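Local atomic coordinates of D-alanyl transferase DltD (Enterococcus faecium TX0133A04, PDB entry 6PFX), a protein that probably transfers D-alanine during the D-alanylation of lipoteichoic acid in the Gram-positive cell wall, as a membrane-associated DltD-family member of the SGNH hydrolase clan. Residues Thr235-Asn243 / Val296-Thr304; Arg267-Leu277 / Phe381-Asp392. One frame throughout, in Å; residues are numbered along the deposited sequence.

Interaction 1: residues Thr235-Asn243 / Val296-Thr304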
loop_
_atom_site.group_PDB
_atom_site.type_symbol
_atom_site.label_atom_id
_atom_site.label_comp_id
_atom_site.label_asym_id
_atom_site.label_seq_id
_atom_site.Cartn_x
_atom_site.Cartn_y
_atom_site.Cartn_z
ATOM N N THR A 235 -23.930 4.657 -14.616
ATOM C CA THR A 235 -24.871 5.244 -15.554
ATOM C C THR A 235 -25.204 6.710 -15.290
ATOM O O THR A 235 -25.925 7.302 -16.098
ATOM C CB THR A 235 -26.181 4.455 -15.531
ATOM O OG1 THR A 235 -26.723 4.535 -14.208
ATOM C CG2 THR A 235 -25.958 3.015 -15.915
ATOM N N ASN A 236 -24.715 7.326 -14.209
ATOM C CA ASN A 236 -25.217 8.648 -13.827
ATOM C C ASN A 236 -24.244 9.799 -14.100
ATOM O O ASN A 236 -24.446 10.918 -13.603
ATOM C CB ASN A 236 -25.737 8.667 -12.383
ATOM C CG ASN A 236 -24.638 8.763 -11.348
ATOM O OD1 ASN A 236 -23.454 8.790 -11.669
ATOM N ND2 ASN A 236 -25.040 8.857 -10.086
ATOM N N ASN A 237 -23.250 9.585 -14.952
ATOM C CA ASN A 237 -22.258 10.610 -15.215
ATOM C C ASN A 237 -21.513 10.252 -16.492
ATOM O O ASN A 237 -21.607 9.107 -16.960
ATOM C CB ASN A 237 -21.270 10.732 -14.042
ATOM C CG ASN A 237 -20.449 9.445 -13.822
ATOM O OD1 ASN A 237 -19.359 9.304 -14.374
ATOM N ND2 ASN A 237 -20.974 8.515 -13.022
ATOM N N PRO A 238 -20.760 11.176 -17.054
ATOM C CA PRO A 238 -20.063 10.920 -18.321
ATOM C C PRO A 238 -18.669 10.346 -18.180
ATOM O O PRO A 238 -17.991 10.160 -19.202
ATOM C CB PRO A 238 -19.991 12.309 -18.979
ATOM C CG PRO A 238 -20.121 13.271 -17.903
ATOM C CD PRO A 238 -20.790 12.613 -16.717
ATOM N N PHE A 239 -18.234 10.049 -16.961
ATOM C CA PHE A 239 -16.828 9.802 -16.696
ATOM C C PHE A 239 -16.512 8.356 -16.358
ATOM O O PHE A 239 -15.349 8.042 -16.083
ATOM C CB PHE A 239 -16.334 10.685 -15.543
ATOM C CG PHE A 239 -16.561 12.142 -15.763
ATOM C CD1 PHE A 239 -15.924 12.798 -16.787
ATOM C CD2 PHE A 239 -17.406 12.855 -14.933
ATOM C CE1 PHE A 239 -16.138 14.156 -16.991
ATOM C CE2 PHE A 239 -17.620 14.204 -15.126
ATOM C CZ PHE A 239 -16.987 14.854 -16.158
ATOM N N GLY A 240 -17.502 7.476 -16.339
ATOM C CA GLY A 240 -17.238 6.106 -15.952
ATOM C C GLY A 240 -17.052 5.904 -14.468
ATOM O O GLY A 240 -16.447 4.905 -14.061
ATOM N N LEU A 241 -17.560 6.819 -13.644
ATOM C CA LEU A 241 -17.418 6.736 -12.196
ATOM C C LEU A 241 -18.610 5.994 -11.607
ATOM O O LEU A 241 -19.738 6.119 -12.094
ATOM C CB LEU A 241 -17.341 8.130 -11.564
ATOM C CG LEU A 241 -16.260 9.058 -12.101
ATOM C CD1 LEU A 241 -16.421 10.482 -11.565
ATOM C CD2 LEU A 241 -14.885 8.530 -11.748
ATOM N N LYS A 242 -18.362 5.211 -10.562
ATOM C CA LYS A 242 -19.460 4.535 -9.886
ATOM C C LYS A 242 -20.482 5.568 -9.427
ATOM O O LYS A 242 -20.115 6.601 -8.856
ATOM C CB LYS A 242 -18.916 3.755 -8.693
ATOM C CG LYS A 242 -19.945 2.895 -8.018
ATOM C CD LYS A 242 -19.302 1.798 -7.180
ATOM C CE LYS A 242 -20.357 0.927 -6.538
ATOM N NZ LYS A 242 -21.182 1.675 -5.559
ATOM N N ASN A 243 -21.767 5.272 -9.659
ATOM C CA ASN A 243 -22.839 6.230 -9.396
ATOM C C ASN A 243 -22.748 6.871 -8.010
ATOM O O ASN A 243 -22.814 8.097 -7.892
ATOM C CB ASN A 243 -24.205 5.574 -9.619
ATOM C CG ASN A 243 -24.485 5.310 -11.081
ATOM O OD1 ASN A 243 -23.673 5.628 -11.944
ATOM N ND2 ASN A 243 -25.641 4.721 -11.368
ATOM N N VAL A 296 -5.005 6.271 -13.900
ATOM C CA VAL A 296 -6.112 7.166 -13.590
ATOM C C VAL A 296 -7.047 7.138 -14.786
ATOM O O VAL A 296 -6.586 7.215 -15.930
ATOM C CB VAL A 296 -5.641 8.599 -13.305
ATOM C CG1 VAL A 296 -6.854 9.501 -13.145
ATOM C CG2 VAL A 296 -4.779 8.616 -12.074
ATOM N N ASN A 297 -8.339 6.936 -14.519
ATOM C CA ASN A 297 -9.415 6.947 -15.501
ATOM C C ASN A 297 -9.221 8.090 -16.482
ATOM O O ASN A 297 -9.203 9.258 -16.091
ATOM C CB ASN A 297 -10.718 7.123 -14.700
ATOM C CG ASN A 297 -11.959 7.162 -15.570
ATOM O OD1 ASN A 297 -11.903 7.544 -16.733
ATOM N ND2 ASN A 297 -13.104 6.808 -14.984
ATOM N N GLU A 298 -9.056 7.748 -17.768
ATOM C CA GLU A 298 -8.747 8.766 -18.767
ATOM C C GLU A 298 -9.923 9.707 -19.015
ATOM O O GLU A 298 -9.713 10.886 -19.315
ATOM C CB GLU A 298 -8.287 8.132 -20.079
ATOM C CG GLU A 298 -7.562 9.123 -20.986
ATOM C CD GLU A 298 -7.058 8.489 -22.263
ATOM O OE1 GLU A 298 -6.503 9.226 -23.103
ATOM O OE2 GLU A 298 -7.218 7.260 -22.427
ATOM N N LYS A 299 -11.162 9.234 -18.883
ATOM C CA LYS A 299 -12.290 10.148 -19.034
ATOM C C LYS A 299 -12.242 11.228 -17.963
ATOM O O LYS A 299 -12.571 12.391 -18.214
ATOM C CB LYS A 299 -13.608 9.388 -18.973
ATOM C CG LYS A 299 -13.887 8.570 -20.215
ATOM C CD LYS A 299 -15.169 7.777 -20.081
ATOM C CE LYS A 299 -15.368 6.893 -21.301
ATOM N NZ LYS A 299 -16.513 5.952 -21.168
ATOM N N TRP A 300 -11.803 10.856 -16.759
ATOM C CA TRP A 300 -11.674 11.807 -15.666
ATOM C C TRP A 300 -10.463 12.717 -15.843
ATOM O O TRP A 300 -10.577 13.931 -15.665
ATOM C CB TRP A 300 -11.563 11.051 -14.342
ATOM C CG TRP A 300 -11.516 11.953 -13.175
ATOM C CD1 TRP A 300 -10.496 12.089 -12.264
ATOM C CD2 TRP A 300 -12.527 12.885 -12.786
ATOM N NE1 TRP A 300 -10.828 13.044 -11.328
ATOM C CE2 TRP A 300 -12.066 13.546 -11.632
ATOM C CE3 TRP A 300 -13.784 13.222 -13.303
ATOM C CZ2 TRP A 300 -12.819 14.515 -10.988
ATOM C CZ3 TRP A 300 -14.519 14.184 -12.664
ATOM C CH2 TRP A 300 -14.039 14.818 -11.520
ATOM N N SER A 301 -9.298 12.175 -16.209
ATOM C CA SER A 301 -8.141 13.046 -16.409
ATOM C C SER A 301 -8.351 13.975 -17.601
ATOM O O SER A 301 -7.841 15.100 -17.604
ATOM C CB SER A 301 -6.857 12.220 -16.556
ATOM O OG SER A 301 -6.918 11.329 -17.654
ATOM N N ASP A 302 -9.090 13.530 -18.624
ATOM C CA ASP A 302 -9.437 14.437 -19.712
ATOM C C ASP A 302 -10.167 15.661 -19.169
ATOM O O ASP A 302 -9.930 16.793 -19.609
ATOM C CB ASP A 302 -10.342 13.728 -20.720
ATOM C CG ASP A 302 -9.596 12.800 -21.671
ATOM O OD1 ASP A 302 -8.345 12.777 -21.717
ATOM O OD2 ASP A 302 -10.305 12.069 -22.392
ATOM N N TYR A 303 -11.059 15.446 -18.203
ATOM C CA TYR A 303 -11.844 16.540 -17.650
ATOM C C TYR A 303 -11.030 17.414 -16.704
ATOM O O TYR A 303 -11.087 18.647 -16.790
ATOM C CB TYR A 303 -13.063 15.979 -16.921
ATOM C CG TYR A 303 -14.001 17.021 -16.388
ATOM C CD1 TYR A 303 -14.682 17.856 -17.249
ATOM C CD2 TYR A 303 -14.235 17.155 -15.033
ATOM C CE1 TYR A 303 -15.541 18.798 -16.784
ATOM C CE2 TYR A 303 -15.107 18.108 -14.550
ATOM C CZ TYR A 303 -15.761 18.927 -15.443
ATOM O OH TYR A 303 -16.641 19.895 -15.021
ATOM N N THR A 304 -10.266 16.802 -15.792
ATOM C CA THR A 304 -9.552 17.588 -14.799
ATOM C C THR A 304 -8.247 18.166 -15.335
ATOM O O THR A 304 -7.667 19.047 -14.695
ATOM C CB THR A 304 -9.171 16.747 -13.574
ATOM O OG1 THR A 304 -8.206 15.763 -13.977
ATOM C CG2 THR A 304 -10.370 16.069 -12.941
HETATM O O HOH W 1 -18.831 7.715 -20.436
#
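Phe239 and Trp300 meet edge to face: the benzo edge of the indole, led by CE3, points at one face of the phenyl ring, with the planes at 83° and CE3 lying 3.9 Å from Phe239 CG. Pro238 CG sits over the opposite face, which leaves the phenylalanine clamped between its own neighbour and the helix. Farther out on the ring, Phe239 CE1 reaches Tyr303 CB at 3.6 Å; the tyrosine hydroxyl is occupied elsewhere, by the carbonyl of Glu254. Leu241 adds CD1 against Trp300.

Beside this apolar cluster one direct hydrogen bond ties the loop to the N-cap residue of the helix. With CG anti to the backbone N (chi1 180°), Asn297 carries its amide out to the loop, where ND2 donates to Phe239 O at 2.8 Å, close to the line of the C=O bond; OD1 caps the helix through weak bonds from the backbone N of Lys299 and Trp300.

The solvent side is looser. Lys299 runs alongside the loop backbone, and a water links its NZ to Pro238 O.

Within the loop, Asn237 OD1 accepts from the backbone N of both Phe239 and Leu241. The whole is an Asx turn docked by an aromatic cluster onto helix 298-304, whose N-terminus Asn297 caps.

Interaction 2: residues Arg267-Leu277 / Phe381-Asp392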
loop_
_atom_site.group_PDB
_atom_site.type_symbol
_atom_site.label_atom_id
_atom_site.label_comp_id
_atom_site.label_asym_id
_atom_site.label_seq_id
_atom_site.Cartn_x
_atom_site.Cartn_y
_atom_site.Cartn_z
ATOM N N ARG A 267 5.726 13.465 -9.693
ATOM C CA ARG A 267 7.060 12.980 -10.002
ATOM C C ARG A 267 8.081 13.382 -8.953
ATOM O O ARG A 267 9.193 12.848 -8.980
ATOM C CB ARG A 267 7.515 13.454 -11.385
ATOM C CG ARG A 267 6.679 12.880 -12.530
ATOM C CD ARG A 267 6.984 13.510 -13.885
ATOM N NE ARG A 267 6.904 14.957 -13.773
ATOM C CZ ARG A 267 7.656 15.807 -14.459
ATOM N NH1 ARG A 267 8.556 15.375 -15.327
ATOM N NH2 ARG A 267 7.544 17.102 -14.241
ATOM N N PHE A 268 7.724 14.270 -8.021
ATOM C CA PHE A 268 8.668 14.834 -7.050
ATOM C C PHE A 268 8.051 14.742 -5.665
ATOM O O PHE A 268 6.998 15.336 -5.426
ATOM C CB PHE A 268 8.964 16.313 -7.378
ATOM C CG PHE A 268 9.325 16.532 -8.801
ATOM C CD1 PHE A 268 10.436 15.935 -9.341
ATOM C CD2 PHE A 268 8.522 17.297 -9.622
ATOM C CE1 PHE A 268 10.744 16.107 -10.676
ATOM C CE2 PHE A 268 8.833 17.478 -10.940
ATOM C CZ PHE A 268 9.932 16.878 -11.476
ATOM N N SER A 269 8.688 14.003 -4.745
ATOM C CA SER A 269 8.018 13.824 -3.461
ATOM C C SER A 269 8.926 13.193 -2.423
ATOM O O SER A 269 9.748 12.345 -2.781
ATOM C CB SER A 269 6.841 12.852 -3.652
ATOM O OG SER A 269 6.065 12.692 -2.481
ATOM N N PRO A 270 8.778 13.544 -1.137
ATOM C CA PRO A 270 9.377 12.719 -0.075
ATOM C C PRO A 270 8.894 11.291 -0.115
ATOM O O PRO A 270 9.583 10.412 0.402
ATOM C CB PRO A 270 8.916 13.400 1.224
ATOM C CG PRO A 270 8.565 14.806 0.809
ATOM C CD PRO A 270 8.044 14.701 -0.591
ATOM N N GLU A 271 7.733 11.028 -0.720
ATOM C CA GLU A 271 7.199 9.673 -0.754
ATOM C C GLU A 271 8.137 8.688 -1.449
ATOM O O GLU A 271 8.091 7.487 -1.155
ATOM C CB GLU A 271 5.831 9.661 -1.441
ATOM C CG GLU A 271 5.147 8.283 -1.419
ATOM C CD GLU A 271 4.526 7.869 -0.084
ATOM O OE1 GLU A 271 4.304 8.720 0.801
ATOM O OE2 GLU A 271 4.227 6.658 0.067
ATOM N N PHE A 272 8.958 9.155 -2.395
ATOM C CA PHE A 272 9.908 8.252 -3.036
ATOM C C PHE A 272 10.885 7.698 -2.013
ATOM O O PHE A 272 11.298 6.541 -2.098
ATOM C CB PHE A 272 10.666 8.964 -4.159
ATOM C CG PHE A 272 9.830 9.200 -5.383
ATOM C CD1 PHE A 272 9.585 8.179 -6.282
ATOM C CD2 PHE A 272 9.266 10.435 -5.612
ATOM C CE1 PHE A 272 8.800 8.383 -7.385
ATOM C CE2 PHE A 272 8.483 10.643 -6.718
ATOM C CZ PHE A 272 8.253 9.614 -7.604
ATOM N N SER A 273 11.270 8.522 -1.040
ATOM C CA SER A 273 12.186 8.085 0.008
ATOM C C SER A 273 11.464 7.313 1.111
ATOM O O SER A 273 12.029 6.352 1.650
ATOM C CB SER A 273 12.976 9.290 0.511
ATOM O OG SER A 273 13.758 9.836 -0.551
ATOM N N ASP A 274 10.219 7.680 1.450
ATOM C CA ASP A 274 9.419 6.829 2.327
ATOM C C ASP A 274 9.237 5.446 1.703
ATOM O O ASP A 274 9.315 4.423 2.394
ATOM C CB ASP A 274 8.046 7.451 2.622
ATOM C CG ASP A 274 8.120 8.750 3.424
ATOM O OD1 ASP A 274 9.203 9.157 3.885
ATOM O OD2 ASP A 274 7.058 9.381 3.598
ATOM N N PHE A 275 9.000 5.398 0.384
ATOM C CA PHE A 275 8.872 4.131 -0.331
ATOM C C PHE A 275 10.165 3.333 -0.259
ATOM O O PHE A 275 10.135 2.101 -0.144
ATOM C CB PHE A 275 8.475 4.418 -1.800
ATOM C CG PHE A 275 8.185 3.174 -2.599
ATOM C CD1 PHE A 275 7.098 2.405 -2.295
ATOM C CD2 PHE A 275 8.981 2.794 -3.666
ATOM C CE1 PHE A 275 6.826 1.263 -2.988
ATOM C CE2 PHE A 275 8.699 1.633 -4.376
ATOM C CZ PHE A 275 7.627 0.868 -4.029
ATOM N N GLN A 276 11.310 4.019 -0.262
ATOM C CA GLN A 276 12.582 3.326 -0.112
ATOM C C GLN A 276 12.668 2.562 1.206
ATOM O O GLN A 276 13.328 1.520 1.272
ATOM C CB GLN A 276 13.755 4.298 -0.246
ATOM C CG GLN A 276 15.099 3.592 -0.225
ATOM C CD GLN A 276 15.336 2.590 -1.361
ATOM O OE1 GLN A 276 14.696 2.617 -2.417
ATOM N NE2 GLN A 276 16.285 1.706 -1.132
ATOM N N LEU A 277 12.032 3.069 2.266
ATOM C CA LEU A 277 11.984 2.322 3.516
ATOM C C LEU A 277 11.303 0.977 3.312
ATOM O O LEU A 277 11.790 -0.055 3.781
ATOM C CB LEU A 277 11.224 3.117 4.574
ATOM C CG LEU A 277 11.886 4.365 5.133
ATOM C CD1 LEU A 277 10.936 5.128 6.032
ATOM C CD2 LEU A 277 13.085 3.945 5.954
ATOM N N PHE A 381 18.491 6.424 -2.659
ATOM C CA PHE A 381 17.062 6.670 -2.852
ATOM C C PHE A 381 16.410 7.342 -1.642
ATOM O O PHE A 381 15.243 7.737 -1.734
ATOM C CB PHE A 381 16.358 5.361 -3.237
ATOM C CG PHE A 381 16.669 4.886 -4.632
ATOM C CD1 PHE A 381 16.217 5.599 -5.741
ATOM C CD2 PHE A 381 17.368 3.702 -4.842
ATOM C CE1 PHE A 381 16.490 5.149 -7.009
ATOM C CE2 PHE A 381 17.659 3.268 -6.119
ATOM C CZ PHE A 381 17.192 3.976 -7.200
ATOM N N PHE A 382 17.137 7.504 -0.524
ATOM C CA PHE A 382 16.679 8.315 0.606
ATOM C C PHE A 382 16.944 9.810 0.411
ATOM O O PHE A 382 16.425 10.624 1.188
ATOM C CB PHE A 382 17.337 7.834 1.928
ATOM C CG PHE A 382 16.877 6.476 2.375
ATOM C CD1 PHE A 382 15.525 6.212 2.594
ATOM C CD2 PHE A 382 17.791 5.465 2.588
ATOM C CE1 PHE A 382 15.096 4.942 2.993
ATOM C CE2 PHE A 382 17.374 4.203 2.986
ATOM C CZ PHE A 382 16.016 3.946 3.191
ATOM N N SER A 383 17.716 10.182 -0.613
ATOM C CA SER A 383 18.212 11.542 -0.750
ATOM C C SER A 383 17.181 12.482 -1.350
ATOM O O SER A 383 16.298 12.068 -2.113
ATOM C CB SER A 383 19.452 11.585 -1.654
ATOM O OG SER A 383 19.111 11.343 -3.011
ATOM N N LYS A 384 17.337 13.771 -1.035
ATOM C CA LYS A 384 16.511 14.794 -1.661
ATOM C C LYS A 384 16.760 14.861 -3.158
ATOM O O LYS A 384 15.854 15.209 -3.925
ATOM C CB LYS A 384 16.746 16.155 -0.998
ATOM C CG LYS A 384 16.224 16.235 0.427
ATOM C CD LYS A 384 15.189 17.335 0.623
ATOM C CE LYS A 384 14.642 17.310 2.041
ATOM N NZ LYS A 384 13.699 18.436 2.296
ATOM N N SER A 385 17.973 14.531 -3.596
ATOM C CA SER A 385 18.245 14.491 -5.024
ATOM C C SER A 385 17.294 13.533 -5.720
ATOM O O SER A 385 16.697 13.866 -6.748
ATOM C CB SER A 385 19.680 14.060 -5.262
ATOM O OG SER A 385 19.948 13.917 -6.645
ATOM N N TRP A 386 17.147 12.326 -5.173
ATOM C CA TRP A 386 16.214 11.372 -5.758
ATOM C C TRP A 386 14.778 11.890 -5.701
ATOM O O TRP A 386 14.027 11.779 -6.680
ATOM C CB TRP A 386 16.335 10.006 -5.068
ATOM C CG TRP A 386 15.322 9.053 -5.649
ATOM C CD1 TRP A 386 14.236 8.513 -5.024
ATOM C CD2 TRP A 386 15.264 8.610 -7.004
ATOM N NE1 TRP A 386 13.513 7.745 -5.905
ATOM C CE2 TRP A 386 14.133 7.775 -7.127
ATOM C CE3 TRP A 386 16.075 8.817 -8.122
ATOM C CZ2 TRP A 386 13.783 7.162 -8.327
ATOM C CZ3 TRP A 386 15.732 8.212 -9.306
ATOM C CH2 TRP A 386 14.610 7.364 -9.396
ATOM N N GLN A 387 14.372 12.451 -4.561
ATOM C CA GLN A 387 13.016 12.975 -4.434
ATOM C C GLN A 387 12.704 13.983 -5.534
ATOM O O GLN A 387 11.581 14.023 -6.051
ATOM C CB GLN A 387 12.835 13.599 -3.050
ATOM C CG GLN A 387 12.930 12.612 -1.902
ATOM C CD GLN A 387 13.035 13.289 -0.546
ATOM O OE1 GLN A 387 12.470 14.356 -0.322
ATOM N NE2 GLN A 387 13.767 12.668 0.361
ATOM N N HIS A 388 13.699 14.780 -5.932
ATOM C CA HIS A 388 13.521 15.835 -6.922
ATOM C C HIS A 388 13.930 15.421 -8.335
ATOM O O HIS A 388 13.836 16.239 -9.257
ATOM C CB HIS A 388 14.338 17.072 -6.513
ATOM C CG HIS A 388 14.003 17.609 -5.155
ATOM N ND1 HIS A 388 12.744 17.514 -4.604
ATOM C CD2 HIS A 388 14.763 18.264 -4.246
ATOM C CE1 HIS A 388 12.743 18.082 -3.411
ATOM N NE2 HIS A 388 13.956 18.543 -3.169
ATOM N N GLN A 389 14.344 14.170 -8.532
ATOM C CA GLN A 389 14.909 13.735 -9.804
ATOM C C GLN A 389 13.848 13.734 -10.896
ATOM O O GLN A 389 12.788 13.126 -10.737
ATOM C CB GLN A 389 15.458 12.313 -9.642
ATOM C CG GLN A 389 15.792 11.589 -10.948
ATOM C CD GLN A 389 17.236 11.750 -11.364
ATOM O OE1 GLN A 389 18.152 11.556 -10.566
ATOM N NE2 GLN A 389 17.448 12.087 -12.625
ATOM N N ILE A 390 14.160 14.365 -12.023
ATOM C CA ILE A 390 13.278 14.307 -13.198
ATOM C C ILE A 390 13.464 12.968 -13.882
ATOM O O ILE A 390 14.610 12.559 -14.132
ATOM C CB ILE A 390 13.594 15.469 -14.147
ATOM C CG1 ILE A 390 13.474 16.796 -13.400
ATOM C CG2 ILE A 390 12.658 15.423 -15.347
ATOM C CD1 ILE A 390 13.797 18.035 -14.246
ATOM N N PRO A 391 12.384 12.244 -14.218
ATOM C CA PRO A 391 12.545 10.875 -14.732
ATOM C C PRO A 391 13.180 10.767 -16.110
ATOM O O PRO A 391 13.701 9.697 -16.443
ATOM C CB PRO A 391 11.103 10.332 -14.784
ATOM C CG PRO A 391 10.307 11.196 -13.937
ATOM C CD PRO A 391 10.976 12.552 -13.899
ATOM N N ASP A 392 13.137 11.816 -16.934
ATOM C CA ASP A 392 13.348 11.628 -18.366
ATOM C C ASP A 392 14.758 11.173 -18.716
ATOM O O ASP A 392 14.940 10.461 -19.709
ATOM C CB ASP A 392 13.048 12.922 -19.118
ATOM C CG ASP A 392 11.624 13.375 -18.951
ATOM O OD1 ASP A 392 11.079 13.220 -17.835
ATOM O OD2 ASP A 392 11.062 13.908 -19.933
HETATM O O HOH W 2 8.635 12.898 -16.773
#
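Ser273 and Gln387 are aimed at each other by their first torsions: in both, the group beyond CB stands opposite the carbonyl carbon (chi1 -62° and -65°), and the glutamine then runs on extended, carrying its amide to the serine hydroxyl. The setting is a helix-helix contact, in which segment 271-277 of helix 271-284 and the short C-terminal helix 384-388 run at 118° between their N-to-C directions, their axes 8.9 Å apart at closest approach.

Ser273 OG is gripped twice. It donates to Phe381 O at 2.8 Å and accepts from Gln387 NE2 at 3.0 Å, so a buried hydroxyl is both donor and acceptor and its rotation is fixed. Through it, helix 271-284 holds the 3-10 turn at 381-382 as well as helix 384-388. A backbone bond from Ser269 N to Gln387 O fastens the approach to the longer helix, where Ser269 OG accepts from Glu271 N and also bonds to Val108 O.

Ring and aliphatic contacts flank this polar centre. Gln276, bent at its second torsion, lays CG over one face of the Phe382 ring in a CH-pi contact, 3.7 Å from the centroid; Leu277 CD2 touches CE1 of the same ring. Phe272 CB packs against the pyrrole part of Trp386, whose NE1 is bonded to Gln321 of helix 308-323. Phe268 CE1 meets Ile390 CG1 at 3.9 Å. Separately, the edge of the Phe268 ring faces two carbonyl oxygens, Gln387 O and Gln389 O.

Toward the surface the contact thins. Arg267 lays CD against Pro391 and pairs with Asp265 through NH2. Its NH1 is 4.2 Å from Asp392 OD1, beyond a salt bridge, and one water closes that gap, accepting from Arg267 NH1 and donating to Asp392 OD1 at 2.7 Å.

Both interactions mix buried and exposed residues, but they join different elements. The centre of interaction 1 lies about 24 Å from the centre of the chain; there a loop sits on helix 298-304, which follows strand 288-293. The centre of interaction 2 lies about 17 Å from the centre of the chain; this contact buries roughly twice the surface and brings the C-terminal region onto helix 271-284, which precedes that same strand. The centres of interactions 1 and 2 are about 30 Å apart, yet their segments alternate along the sequence. Interaction 1 relies on aromatic rings and a single direct hydrogen bond, interaction 2 on three, two of them through one buried serine hydroxyl, with rings around them. Each has a water-bridged charged side chain at its margin.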